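Local coordinates for peptidoglycan N-acetylglucosamine deacetylase (Agathobacter rectalis, PDB 5JMU), which probably hydrolyses carbon-nitrogen bonds other than peptide bonds, as the zinc-binding catalytic domain of a predicted membrane-attached peptidoglycan N-acetylglucosamine deacetylase, at residues 79-82 with 83-86. Sequence-based numbering, arbitrary orientation.
Sequences SHKY and NQIY. With ZN (zinc ion), chain C.
The carbonyl of K81 receives two backbone amides as the chain turns into the short helix 82-85. I85 N meets K81 O at 2.9 Å, almost in line with the carbonyl bond, whereas Q84 N, at 3.0 Å from the same K81 O, comes from well above the carbonyl plane. One residue further along, Y86 N donates to Y82 O at 3.1 Å, just where the chain leaves helical geometry. Ahead of the helix, S79 forms an ST turn: chi1 of 69° sets its hydroxyl between its own backbone N and carbonyl carbon, which brings OG to 3.2 Å from K81 N, the donor. The same OG lies 3.5 Å from I85 CG2, and an alanine here would probably leave the K81 amide without its acceptor and open a small gap beside that methyl.

This turn belongs to the NodB homology domain of the carbohydrate esterase 4 family, whose Asp-His-His metal triad is completed here by H80. Its NE2 binds the zinc ion at 2.2 Å alongside D28, H76 and three waters. Y82 reaches toward the same centre, its OH hydrogen-bonded to one of the zinc-bound waters.

From the first helical residue and the one just past the helix end, the side chains of Y82 and Y86 run side by side, with Y86 CE2 3.7 Å from CD1 at the edge of the Y82 ring. I85 CG1 sits over one face of the Y86 ring, while Y86 OH bonds to the backbone carbonyl of P117. Farther out, the extended chains of K81 and Q84 lie alongside each other; in the modelled conformer of Q84, one of two, K81 CD is 3.3 Å from Q84 NE2, and a water bridge from K81 NZ to Q84 OE1 is doubtful.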
loop_
_atom_site.group_PDB
_atom_site.type_symbol
_atom_site.label_atom_id
_atom_site.label_comp_id
_atom_site.label_asym_id
_atom_site.label_seq_id
_atom_site.Cartn_x
_atom_site.Cartn_y
_atom_site.Cartn_z
ATOM N N SER A 79 -9.294 3.592 -11.019
ATOM C CA SER A 79 -9.052 3.026 -12.330
ATOM C C SER A 79 -7.691 2.372 -12.515
ATOM O O SER A 79 -7.560 1.496 -13.383
ATOM C CB SER A 79 -9.194 4.096 -13.422
ATOM O OG SER A 79 -8.124 5.031 -13.305
ATOM N N HIS A 80 -6.715 2.847 -11.743
ATOM C CA HIS A 80 -5.320 2.456 -11.888
ATOM C C HIS A 80 -4.873 2.605 -13.341
ATOM O O HIS A 80 -4.100 1.789 -13.857
ATOM C CB HIS A 80 -5.111 1.010 -11.405
ATOM C CG HIS A 80 -3.698 0.694 -11.019
ATOM N ND1 HIS A 80 -2.766 0.211 -11.920
ATOM C CD2 HIS A 80 -3.068 0.743 -9.820
ATOM C CE1 HIS A 80 -1.615 -0.000 -11.297
ATOM N NE2 HIS A 80 -1.772 0.310 -10.021
ATOM N N LYS A 81 -5.358 3.647 -14.014
ATOM C CA LYS A 81 -4.917 3.933 -15.364
ATOM C C LYS A 81 -4.048 5.180 -15.340
ATOM O O LYS A 81 -4.551 6.305 -15.125
ATOM C CB LYS A 81 -6.104 4.120 -16.311
ATOM C CG LYS A 81 -6.870 2.837 -16.611
ATOM C CD LYS A 81 -8.074 3.152 -17.480
ATOM C CE LYS A 81 -9.060 1.991 -17.521
ATOM N NZ LYS A 81 -10.429 2.470 -17.889
ATOM N N TYR A 82 -2.745 4.995 -15.531
ATOM C CA TYR A 82 -1.807 6.117 -15.433
ATOM C C TYR A 82 -2.186 7.207 -16.428
ATOM O O TYR A 82 -2.093 8.401 -16.113
ATOM C CB TYR A 82 -0.319 5.666 -15.693
ATOM C CG TYR A 82 0.210 4.643 -14.694
ATOM C CD1 TYR A 82 0.456 4.982 -13.378
ATOM C CD2 TYR A 82 0.455 3.320 -15.066
ATOM C CE1 TYR A 82 0.917 4.030 -12.446
ATOM C CE2 TYR A 82 0.919 2.363 -14.126
ATOM C CZ TYR A 82 1.152 2.728 -12.818
ATOM O OH TYR A 82 1.582 1.802 -11.860
ATOM N N ASN A 83 -2.612 6.802 -17.621
ATOM C CA ASN A 83 -2.882 7.755 -18.685
ATOM C C ASN A 83 -4.180 8.511 -18.511
ATOM O O ASN A 83 -4.509 9.364 -19.334
ATOM C CB ASN A 83 -2.833 7.041 -20.045
ATOM C CG ASN A 83 -3.979 6.116 -20.265
ATOM O OD1 ASN A 83 -4.741 5.792 -19.353
ATOM N ND2 ASN A 83 -4.062 5.598 -21.487
ATOM N N GLN A 84 -4.890 8.205 -17.426
ATOM C CA GLN A 84 -6.110 8.913 -17.076
ATOM C C GLN A 84 -5.845 9.752 -15.835
ATOM O O GLN A 84 -6.039 10.969 -15.839
ATOM C CB GLN A 84 -7.267 7.946 -16.824
ATOM C CG GLN A 84 -7.620 7.083 -18.034
ATOM C CD GLN A 84 -8.968 6.387 -17.919
ATOM O OE1 GLN A 84 -9.624 6.409 -16.878
ATOM N NE2 GLN A 84 -9.396 5.776 -19.015
ATOM N N ILE A 85 -5.360 9.107 -14.787
ATOM C CA ILE A 85 -5.251 9.821 -13.525
ATOM C C ILE A 85 -4.136 10.861 -13.487
ATOM O O ILE A 85 -4.154 11.752 -12.612
ATOM C CB ILE A 85 -5.075 8.822 -12.333
ATOM C CG1 ILE A 85 -3.657 8.190 -12.376
ATOM C CG2 ILE A 85 -6.193 7.766 -12.405
ATOM C CD1 ILE A 85 -3.335 7.213 -11.204
ATOM N N TYR A 86 -3.140 10.748 -14.368
ATOM C CA TYR A 86 -2.036 11.690 -14.266
ATOM C C TYR A 86 -2.070 12.759 -15.377
ATOM O O TYR A 86 -1.064 13.444 -15.630
ATOM C CB TYR A 86 -0.685 10.951 -14.263
ATOM C CG TYR A 86 -0.377 10.235 -12.947
ATOM C CD1 TYR A 86 -0.636 10.839 -11.714
ATOM C CD2 TYR A 86 0.226 8.947 -12.949
ATOM C CE1 TYR A 86 -0.342 10.189 -10.524
ATOM C CE2 TYR A 86 0.541 8.307 -11.768
ATOM C CZ TYR A 86 0.282 8.955 -10.566
ATOM O OH TYR A 86 0.575 8.391 -9.348
HETATM ZN ZN ZN C . -0.378 -0.321 -8.480
HETATM O O HOH W 1 -11.463 4.749 -16.366
HETATM O O HOH W 2 1.015 1.204 -9.150
HETATM O O HOH W 3 1.115 -0.951 -7.211
HETATM O O HOH W 4 0.564 -1.609 -9.864
#